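Side-chain contacts in hypothetical protein CG14615-PA (Drosophila melanogaster, PDB 1SQH), which is of unknown function but may act as a glycine N-acyltransferase: residues D19-L22 and D23-V27; L85-D88 and I89-V93; L115-W118 and T119-A122. All coordinates share one frame; numbering follows the deposited sequence.

Contact 1: residues D19-L22 and D23-V27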
ATOM      1  N   ASP A  19      16.443  -7.907   2.088  1.00 24.64           N
ATOM      2  CA  ASP A  19      16.524  -7.884   3.535  1.00 25.78           C
ATOM      3  C   ASP A  19      17.479  -6.788   3.998  1.00 24.74           C
ATOM      4  O   ASP A  19      17.174  -6.055   4.945  1.00 25.66           O
ATOM      5  CB  ASP A  19      16.953  -9.255   4.058  1.00 25.43           C
ATOM      6  CG  ASP A  19      15.778 -10.215   4.186  1.00 30.12           C
ATOM      7  OD1 ASP A  19      15.994 -11.435   4.040  1.00 31.70           O
ATOM      8  OD2 ASP A  19      14.637  -9.750   4.441  1.00 29.95           O
ATOM      9  N   GLU A  20      18.620  -6.654   3.325  1.00 24.56           N
ATOM     10  CA  GLU A  20      19.582  -5.613   3.690  1.00 23.79           C
ATOM     11  C   GLU A  20      18.969  -4.249   3.400  1.00 23.63           C
ATOM     12  O   GLU A  20      19.148  -3.302   4.156  1.00 24.00           O
ATOM     13  CB  GLU A  20      20.875  -5.751   2.886  1.00 24.42           C
ATOM     14  CG  GLU A  20      21.810  -6.839   3.359  1.00 24.57           C
ATOM     15  CD  GLU A  20      23.120  -6.829   2.589  1.00 28.51           C
ATOM     16  OE1 GLU A  20      23.298  -7.692   1.696  1.00 27.78           O
ATOM     17  OE2 GLU A  20      23.970  -5.950   2.872  1.00 24.63           O
ATOM     18  N   LEU A  21      18.260  -4.155   2.279  1.00 24.45           N
ATOM     19  CA  LEU A  21      17.616  -2.904   1.900  1.00 24.42           C
ATOM     20  C   LEU A  21      16.630  -2.499   2.998  1.00 23.91           C
ATOM     21  O   LEU A  21      16.520  -1.322   3.351  1.00 23.74           O
ATOM     22  CB  LEU A  21      16.873  -3.083   0.583  1.00 21.71           C
ATOM     23  CG  LEU A  21      16.251  -1.826  -0.023  1.00 22.96           C
ATOM     24  CD1 LEU A  21      17.336  -0.773  -0.314  1.00 20.90           C
ATOM     25  CD2 LEU A  21      15.510  -2.225  -1.295  1.00 19.17           C
ATOM     26  N   LEU A  22      15.914  -3.493   3.520  1.00 23.12           N
ATOM     27  CA  LEU A  22      14.935  -3.289   4.580  1.00 23.30           C
ATOM     28  C   LEU A  22      15.578  -2.724   5.855  1.00 24.38           C
ATOM     29  O   LEU A  22      15.054  -1.776   6.443  1.00 22.65           O
ATOM     30  CB  LEU A  22      14.233  -4.613   4.897  1.00 21.91           C
ATOM     31  CG  LEU A  22      13.350  -4.701   6.152  1.00 23.84           C
ATOM     32  CD1 LEU A  22      12.186  -3.728   6.062  1.00 26.76           C
ATOM     33  CD2 LEU A  22      12.815  -6.121   6.286  1.00 25.61           C
ATOM     34  N   ASP A  23      16.703  -3.294   6.288  1.00 25.53           N
ATOM     35  CA  ASP A  23      17.344  -2.791   7.504  1.00 26.43           C
ATOM     36  C   ASP A  23      18.024  -1.443   7.286  1.00 25.67           C
ATOM     37  O   ASP A  23      18.175  -0.656   8.221  1.00 23.92           O
ATOM     38  CB  ASP A  23      18.366  -3.782   8.049  1.00 28.87           C
ATOM     39  CG  ASP A  23      18.903  -3.356   9.402  1.00 33.34           C
ATOM     40  OD1 ASP A  23      18.117  -3.340  10.373  1.00 35.98           O
ATOM     41  OD2 ASP A  23      20.102  -3.015   9.497  1.00 36.70           O
ATOM     42  N   LEU A  24      18.446  -1.180   6.054  1.00 25.57           N
ATOM     43  CA  LEU A  24      19.075   0.097   5.752  1.00 25.79           C
ATOM     44  C   LEU A  24      18.065   1.197   5.991  1.00 24.44           C
ATOM     45  O   LEU A  24      18.377   2.221   6.599  1.00 24.02           O
ATOM     46  CB  LEU A  24      19.511   0.172   4.301  1.00 28.08           C
ATOM     47  CG  LEU A  24      20.856  -0.400   3.907  1.00 30.92           C
ATOM     48  CD1 LEU A  24      21.066  -0.082   2.429  1.00 34.18           C
ATOM     49  CD2 LEU A  24      21.964   0.209   4.760  1.00 31.40           C
ATOM     50  N   TYR A  25      16.852   0.994   5.491  1.00 22.75           N
ATOM     51  CA  TYR A  25      15.829   1.997   5.690  1.00 21.73           C
ATOM     52  C   TYR A  25      15.452   2.029   7.160  1.00 22.01           C
ATOM     53  O   TYR A  25      15.228   3.103   7.723  1.00 23.55           O
ATOM     54  CB  TYR A  25      14.607   1.728   4.806  1.00 22.19           C
ATOM     55  CG  TYR A  25      14.760   2.292   3.405  1.00 24.31           C
ATOM     56  CD1 TYR A  25      15.566   1.662   2.455  1.00 23.37           C
ATOM     57  CD2 TYR A  25      14.160   3.498   3.056  1.00 24.41           C
ATOM     58  CE1 TYR A  25      15.774   2.230   1.186  1.00 23.94           C
ATOM     59  CE2 TYR A  25      14.359   4.069   1.801  1.00 24.87           C
ATOM     60  CZ  TYR A  25      15.166   3.439   0.870  1.00 25.17           C
ATOM     61  OH  TYR A  25      15.382   4.035  -0.362  1.00 24.26           O
ATOM     62  N   LYS A  26      15.412   0.863   7.798  1.00 20.71           N
ATOM     63  CA  LYS A  26      15.080   0.820   9.222  1.00 23.28           C
ATOM     64  C   LYS A  26      16.056   1.690  10.017  1.00 22.38           C
ATOM     65  O   LYS A  26      15.647   2.514  10.836  1.00 22.97           O
ATOM     66  CB  LYS A  26      15.122  -0.620   9.746  1.00 24.13           C
ATOM     67  CG  LYS A  26      14.547  -0.785  11.156  1.00 24.89           C
ATOM     68  CD  LYS A  26      14.268  -2.253  11.477  1.00 25.72           C
ATOM     69  CE  LYS A  26      13.711  -2.422  12.884  1.00 29.58           C
ATOM     70  NZ  LYS A  26      13.340  -3.835  13.185  1.00 33.19           N
ATOM     71  N   VAL A  27      17.348   1.524   9.757  1.00 23.32           N
ATOM     72  CA  VAL A  27      18.364   2.307  10.460  1.00 24.83           C
ATOM     73  C   VAL A  27      18.302   3.787  10.064  1.00 25.04           C
ATOM     74  O   VAL A  27      18.223   4.673  10.919  1.00 25.36           O
ATOM     75  CB  VAL A  27      19.794   1.776  10.151  1.00 26.51           C
ATOM     76  CG1 VAL A  27      20.842   2.635  10.865  1.00 26.73           C
ATOM     77  CG2 VAL A  27      19.916   0.318  10.570  1.00 25.84           C
TER
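Four successive i to i+4 bonds carry the backbone from residues 19-22 into 23-27 as one unbroken alpha-helix: the amides of Asp-23, Leu-24, Tyr-25 and Lys-26 donate to the carbonyls of Asp-19, Glu-20, Leu-21 and Leu-22. The shortest runs 2.9 Å from Leu-24 N to Glu-20 O. Across this turn Leu-21 and Tyr-25 form the side-chain pair, lying side by side and pointing the same way. A single methyl does the touching, with Leu-21 CD1 3.7 Å from Tyr-25 CE1 and slightly farther from CD1 of the same ring. Tyr-25 holds CG opposite its carbonyl carbon (chi1 -85°), which folds the ring back along the helix toward the preceding turn. The carbonyl oxygen of Leu-21 then meets the edge of the ring in its plane, 3.3 Å from Tyr-25 CD1, while it also accepts the Tyr-25 amide. Leu-24 swings back in a similar way, so that its CG rests 3.4 Å from the carbonyl oxygen of Glu-20. By contrast, Lys-26 CG stands away from its own nitrogen (chi1 -170°) and the extended chain leads off from the turn; only its CB comes near Leu-22 O, at 3.5 Å. Asp-19 and Glu-20 reach across to neighbouring helices in salt bridges, the first with Arg-43 and the second with Arg-77. The Tyr-25 hydroxyl is bonded to the carbonyl of Gly-80, and its ring meets Trp-98 edge to face. Helix 15-29 is packed here on three elements: Leu-21 and Leu-22 lie on Leu-39 of helix 34-51, Leu-24 lies on Phe-76 of helix 76-79, and Leu-21 and Tyr-25 together rest on Tyr-82 of strand 82-87.

Contact 2: residues L85-D88 and I89-V93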
ATOM      1  N   LEU A  85       8.864  -3.348  -8.744  1.00 21.50           N
ATOM      2  CA  LEU A  85       7.866  -3.550  -9.777  1.00 20.80           C
ATOM      3  C   LEU A  85       6.843  -4.545  -9.249  1.00 19.55           C
ATOM      4  O   LEU A  85       7.209  -5.619  -8.756  1.00 17.95           O
ATOM      5  CB  LEU A  85       8.527  -4.076 -11.051  1.00 20.87           C
ATOM      6  CG  LEU A  85       9.426  -3.079 -11.799  1.00 20.53           C
ATOM      7  CD1 LEU A  85      10.016  -3.761 -13.041  1.00 21.40           C
ATOM      8  CD2 LEU A  85       8.624  -1.860 -12.207  1.00 20.06           C
ATOM      9  N   HIS A  86       5.572  -4.155  -9.335  1.00 19.98           N
ATOM     10  CA  HIS A  86       4.436  -4.953  -8.870  1.00 21.52           C
ATOM     11  C   HIS A  86       3.434  -5.206  -9.998  1.00 22.11           C
ATOM     12  O   HIS A  86       3.249  -4.371 -10.891  1.00 21.97           O
ATOM     13  CB  HIS A  86       3.752  -4.226  -7.698  1.00 21.62           C
ATOM     14  CG  HIS A  86       2.462  -4.848  -7.248  1.00 22.97           C
ATOM     15  ND1 HIS A  86       1.250  -4.567  -7.847  1.00 21.39           N
ATOM     16  CD2 HIS A  86       2.191  -5.716  -6.242  1.00 21.94           C
ATOM     17  CE1 HIS A  86       0.291  -5.232  -7.226  1.00 22.34           C
ATOM     18  NE2 HIS A  86       0.834  -5.937  -6.248  1.00 22.11           N
ATOM     19  N   ARG A  87       2.778  -6.357  -9.954  1.00 23.97           N
ATOM     20  CA  ARG A  87       1.812  -6.699 -10.982  1.00 26.79           C
ATOM     21  C   ARG A  87       0.466  -7.183 -10.443  1.00 27.82           C
ATOM     22  O   ARG A  87       0.411  -8.022  -9.538  1.00 30.11           O
ATOM     23  CB  ARG A  87       2.396  -7.781 -11.896  1.00 27.16           C
ATOM     24  CG  ARG A  87       1.539  -8.109 -13.115  1.00 29.44           C
ATOM     25  CD  ARG A  87       2.316  -7.801 -14.384  1.00 28.88           C
ATOM     26  NE  ARG A  87       1.877  -6.584 -15.058  1.00 27.85           N
ATOM     27  CZ  ARG A  87       2.692  -5.785 -15.746  1.00 29.70           C
ATOM     28  NH1 ARG A  87       3.985  -6.071 -15.837  1.00 29.37           N
ATOM     29  NH2 ARG A  87       2.217  -4.711 -16.362  1.00 30.65           N
ATOM     30  N   ASP A  88      -0.607  -6.629 -10.996  1.00 27.65           N
ATOM     31  CA  ASP A  88      -1.970  -7.028 -10.664  1.00 29.39           C
ATOM     32  C   ASP A  88      -2.788  -6.800 -11.942  1.00 29.66           C
ATOM     33  O   ASP A  88      -2.874  -7.683 -12.790  1.00 30.08           O
ATOM     34  CB  ASP A  88      -2.545  -6.208  -9.507  1.00 29.90           C
ATOM     35  CG  ASP A  88      -3.873  -6.765  -9.023  1.00 29.58           C
ATOM     36  OD1 ASP A  88      -4.345  -7.736  -9.651  1.00 31.37           O
ATOM     37  OD2 ASP A  88      -4.444  -6.254  -8.034  1.00 29.72           O
ATOM     38  N   ILE A  89      -3.388  -5.622 -12.081  1.00 30.79           N
ATOM     39  CA  ILE A  89      -4.133  -5.304 -13.295  1.00 32.00           C
ATOM     40  C   ILE A  89      -3.127  -4.624 -14.218  1.00 33.11           C
ATOM     41  O   ILE A  89      -2.994  -4.987 -15.386  1.00 33.52           O
ATOM     42  CB  ILE A  89      -5.286  -4.331 -13.036  1.00 31.95           C
ATOM     43  CG1 ILE A  89      -6.384  -5.021 -12.224  1.00 31.44           C
ATOM     44  CG2 ILE A  89      -5.854  -3.838 -14.368  1.00 30.72           C
ATOM     45  CD1 ILE A  89      -7.602  -4.137 -12.001  1.00 27.11           C
ATOM     46  N   VAL A  90      -2.426  -3.632 -13.674  1.00 32.28           N
ATOM     47  CA  VAL A  90      -1.392  -2.912 -14.412  1.00 31.58           C
ATOM     48  C   VAL A  90      -0.077  -3.090 -13.647  1.00 31.51           C
ATOM     49  O   VAL A  90       0.011  -3.906 -12.726  1.00 30.61           O
ATOM     50  CB  VAL A  90      -1.692  -1.402 -14.505  1.00 31.76           C
ATOM     51  CG1 VAL A  90      -3.018  -1.179 -15.195  1.00 32.26           C
ATOM     52  CG2 VAL A  90      -1.704  -0.785 -13.115  1.00 32.65           C
ATOM     53  N   GLN A  91       0.945  -2.337 -14.038  1.00 30.47           N
ATOM     54  CA  GLN A  91       2.233  -2.407 -13.365  1.00 29.77           C
ATOM     55  C   GLN A  91       2.295  -1.232 -12.392  1.00 29.28           C
ATOM     56  O   GLN A  91       1.932  -0.103 -12.738  1.00 27.74           O
ATOM     57  CB  GLN A  91       3.389  -2.309 -14.381  1.00 29.71           C
ATOM     58  CG  GLN A  91       4.793  -2.369 -13.751  1.00 27.52           C
ATOM     59  CD  GLN A  91       5.910  -1.984 -14.721  1.00 28.19           C
ATOM     60  OE1 GLN A  91       5.968  -0.847 -15.211  1.00 25.87           O
ATOM     61  NE2 GLN A  91       6.806  -2.930 -14.997  1.00 25.58           N
ATOM     62  N   SER A  92       2.732  -1.507 -11.170  1.00 30.00           N
ATOM     63  CA  SER A  92       2.859  -0.463 -10.165  1.00 30.10           C
ATOM     64  C   SER A  92       4.338  -0.318  -9.847  1.00 29.43           C
ATOM     65  O   SER A  92       5.036  -1.316  -9.656  1.00 27.91           O
ATOM     66  CB  SER A  92       2.080  -0.836  -8.905  1.00 32.95           C
ATOM     67  OG  SER A  92       0.687  -0.842  -9.165  1.00 35.46           O
ATOM     68  N   VAL A  93       4.805   0.926  -9.804  1.00 28.00           N
ATOM     69  CA  VAL A  93       6.205   1.206  -9.533  1.00 28.13           C
ATOM     70  C   VAL A  93       6.396   2.066  -8.292  1.00 27.33           C
ATOM     71  O   VAL A  93       5.675   3.042  -8.069  1.00 27.16           O
ATOM     72  CB  VAL A  93       6.882   1.942 -10.732  1.00 28.75           C
ATOM     73  CG1 VAL A  93       8.369   2.097 -10.479  1.00 25.51           C
ATOM     74  CG2 VAL A  93       6.651   1.177 -12.023  1.00 29.25           C
TER
HETATM   75  O   HOH W   1      -0.202  -3.417  -9.974  1.00 36.13           O
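Val-90 O is gripped twice: the amide of Asp-88, at 3.3 Å, closes the turn between the two strands of a beta hairpin, and a water adds a second bond at 2.8 Å. The same water is bonded to His-86 ND1, at the edge of the imidazole and in its plane, and to Ser-92 OG, bridging two side chains that share one face. With NE2 bonded to the carbonyl of Ser-63, the ring is held at both nitrogens. His-86 and Ser-92 form the hydrogen-bonded antiparallel pair, their reciprocal amide-carbonyl bonds both 2.9 Å long.

Leu-85, Arg-87, Gln-91 and Val-93 occupy the other face. Bends at chi2 and chi3 (119° and -105°) curl Arg-87 back across the hairpin, laying one guanidinium face over Gln-91 CB, with NH2 3.3 Å from that carbon and also in a salt bridge with Glu-117. Leu-85 CD2 touches both Gln-91 NE2, which is bonded to the carbonyl of Leu-115, and Val-93 CG2, at 3.5 and 3.6 Å. The hairpin joins strands 82-87 and 91-96 within the mixed sheet, strand 67-71 flanking the first and 123-128 running parallel to the second.

Contact 3: residues L115-W118 and T119-A122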
ATOM      1  N   LEU A 115      12.137  -1.539 -18.180  1.00 34.60           N
ATOM      2  CA  LEU A 115      11.286  -2.494 -17.480  1.00 33.14           C
ATOM      3  C   LEU A 115       9.966  -1.846 -17.068  1.00 32.56           C
ATOM      4  O   LEU A 115       9.026  -2.543 -16.684  1.00 32.46           O
ATOM      5  CB  LEU A 115      11.999  -3.039 -16.238  1.00 32.50           C
ATOM      6  CG  LEU A 115      13.403  -3.624 -16.415  1.00 30.88           C
ATOM      7  CD1 LEU A 115      13.841  -4.274 -15.103  1.00 30.93           C
ATOM      8  CD2 LEU A 115      13.415  -4.646 -17.534  1.00 31.54           C
ATOM      9  N   ILE A 116       9.906  -0.518 -17.158  1.00 31.01           N
ATOM     10  CA  ILE A 116       8.717   0.242 -16.785  1.00 31.54           C
ATOM     11  C   ILE A 116       7.806   0.476 -17.988  1.00 33.21           C
ATOM     12  O   ILE A 116       8.261   0.868 -19.061  1.00 34.36           O
ATOM     13  CB  ILE A 116       9.105   1.607 -16.173  1.00 31.16           C
ATOM     14  CG1 ILE A 116       9.864   1.394 -14.861  1.00 30.72           C
ATOM     15  CG2 ILE A 116       7.870   2.435 -15.931  1.00 29.37           C
ATOM     16  CD1 ILE A 116      10.319   2.672 -14.193  1.00 29.99           C
ATOM     17  N   GLU A 117       6.513   0.244 -17.799  1.00 32.81           N
ATOM     18  CA  GLU A 117       5.540   0.397 -18.875  1.00 32.29           C
ATOM     19  C   GLU A 117       4.918   1.796 -18.908  1.00 31.77           C
ATOM     20  O   GLU A 117       3.732   1.981 -18.633  1.00 30.93           O
ATOM     21  CB  GLU A 117       4.481  -0.696 -18.721  1.00 31.19           C
ATOM     22  CG  GLU A 117       5.125  -2.056 -18.460  1.00 31.52           C
ATOM     23  CD  GLU A 117       4.125  -3.178 -18.292  1.00 33.11           C
ATOM     24  OE1 GLU A 117       2.949  -2.882 -17.995  1.00 36.31           O
ATOM     25  OE2 GLU A 117       4.516  -4.358 -18.436  1.00 32.59           O
ATOM     26  N   TRP A 118       5.747   2.775 -19.262  1.00 32.15           N
ATOM     27  CA  TRP A 118       5.344   4.177 -19.345  1.00 34.50           C
ATOM     28  C   TRP A 118       4.134   4.399 -20.224  1.00 35.19           C
ATOM     29  O   TRP A 118       3.352   5.317 -19.997  1.00 35.68           O
ATOM     30  CB  TRP A 118       6.479   5.030 -19.921  1.00 36.09           C
ATOM     31  CG  TRP A 118       7.749   4.997 -19.146  1.00 37.80           C
ATOM     32  CD1 TRP A 118       8.901   4.361 -19.490  1.00 38.36           C
ATOM     33  CD2 TRP A 118       8.000   5.641 -17.896  1.00 38.63           C
ATOM     34  NE1 TRP A 118       9.862   4.572 -18.532  1.00 38.34           N
ATOM     35  CE2 TRP A 118       9.334   5.354 -17.541  1.00 37.84           C
ATOM     36  CE3 TRP A 118       7.223   6.434 -17.037  1.00 38.80           C
ATOM     37  CZ2 TRP A 118       9.914   5.833 -16.363  1.00 38.14           C
ATOM     38  CZ3 TRP A 118       7.800   6.911 -15.865  1.00 38.40           C
ATOM     39  CH2 TRP A 118       9.134   6.607 -15.541  1.00 38.21           C
ATOM     40  N   THR A 119       4.007   3.560 -21.244  1.00 36.28           N
ATOM     41  CA  THR A 119       2.935   3.665 -22.220  1.00 37.39           C
ATOM     42  C   THR A 119       1.763   2.718 -22.007  1.00 37.54           C
ATOM     43  O   THR A 119       0.716   2.859 -22.648  1.00 37.71           O
ATOM     44  CB  THR A 119       3.524   3.439 -23.627  1.00 38.13           C
ATOM     45  OG1 THR A 119       4.240   4.614 -24.029  1.00 38.51           O
ATOM     46  CG2 THR A 119       2.441   3.103 -24.640  1.00 40.13           C
ATOM     47  N   GLN A 120       1.924   1.766 -21.095  1.00 38.10           N
ATOM     48  CA  GLN A 120       0.880   0.779 -20.849  1.00 37.98           C
ATOM     49  C   GLN A 120       0.075   0.963 -19.568  1.00 37.47           C
ATOM     50  O   GLN A 120      -0.365  -0.017 -18.962  1.00 38.71           O
ATOM     51  CB  GLN A 120       1.493  -0.623 -20.879  1.00 38.77           C
ATOM     52  CG  GLN A 120       1.946  -1.058 -22.268  1.00 39.54           C
ATOM     53  CD  GLN A 120       2.831  -2.284 -22.230  1.00 41.46           C
ATOM     54  OE1 GLN A 120       4.014  -2.202 -21.889  1.00 41.51           O
ATOM     55  NE2 GLN A 120       2.259  -3.436 -22.569  1.00 42.01           N
ATOM     56  N   GLY A 121      -0.115   2.215 -19.164  1.00 35.62           N
ATOM     57  CA  GLY A 121      -0.891   2.509 -17.971  1.00 34.20           C
ATOM     58  C   GLY A 121      -0.261   2.204 -16.620  1.00 32.93           C
ATOM     59  O   GLY A 121      -0.979   1.935 -15.654  1.00 33.04           O
ATOM     60  N   ALA A 122       1.065   2.255 -16.532  1.00 31.21           N
ATOM     61  CA  ALA A 122       1.756   1.965 -15.272  1.00 29.28           C
ATOM     62  C   ALA A 122       1.353   2.924 -14.152  1.00 26.91           C
ATOM     63  O   ALA A 122       1.158   4.118 -14.382  1.00 24.74           O
ATOM     64  CB  ALA A 122       3.267   2.024 -15.479  1.00 28.85           C
TER
HETATM   65  O   HOH W   2       1.243  -1.051 -16.936  1.00 27.74           O
HETATM   66  O   HOH W   3       0.515   4.736 -20.041  1.00 46.49           O
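Glu-117 and Gln-120 cross at the two ends of a type I beta turn, their carboxylate and amide planes stacked and 29° apart. The glutamine reaches across with its carbonyl end: Gln-120 OE1 lies 3.5 Å from Glu-117 CB and only slightly farther from CG and CD. Both chains set CG opposite their own carbonyl carbon (chi1 -46° for Glu-117, -69° for Gln-120) and run extended beyond it, which brings the amide across the carboxylate chain, its oxygen against CB and CG. A water bridges the Glu-117 carboxylate to the backbone carbonyl of Gln-120, donating to Glu-117 OE1 at 2.7 Å and to Gln-120 O at 2.8 Å. The same carboxylate oxygen takes part in a salt bridge with Arg-87, so the acid is fixed from beyond the turn as well.

The carbonyl of Glu-117 receives the amide of Gln-120 at 3.1 Å from above its plane, well away from a lone-pair direction, and a weak bond from the amide of Ala-122. The Ala-122 methyl packs against that oxygen too, 3.2 Å from Glu-117 O. Glu-117 is itself the centre of an inverse gamma turn, which leads the chain into the beta turn. Trp-118 turns its indole back over the preceding residues, and Ile-116 CG2 sits 3.6 Å above the centre of one ring face. A second water links the carbonyl of Trp-118 to the amide of Gly-121, whose positive phi suits glycine.

The loop leads from helix 104-112 into strand 123-128. Gln-91 of strand 91-96 clasps it through the carbonyl of Leu-115 and the amide of Glu-117, while on strand 289-299 Leu-299 pairs by backbone with Ala-122 and Lys-298 bonds to the carbonyl of Gly-121.

How the contacts relate
From the N terminus the three contacts follow in series, none nesting within or crossing another. Contact 1 closes successive turns of helix 15-29, contact 2 closes the hairpin between strands 82-87 and 91-96, and contact 3 closes the turn before strand 123-128. Contact 1 stands apart, its centre about 23 Å from that of contact 2 and 28 Å from that of contact 3. Contacts 2 and 3 touch: Arg-87 NH2 meets Glu-117 OE1 at 2.6 Å in a salt bridge, and Val-90 CB packs on Gly-121 O at 3.6 Å. The hairpin end and the loop entering the adjacent parallel strand are thereby tied together.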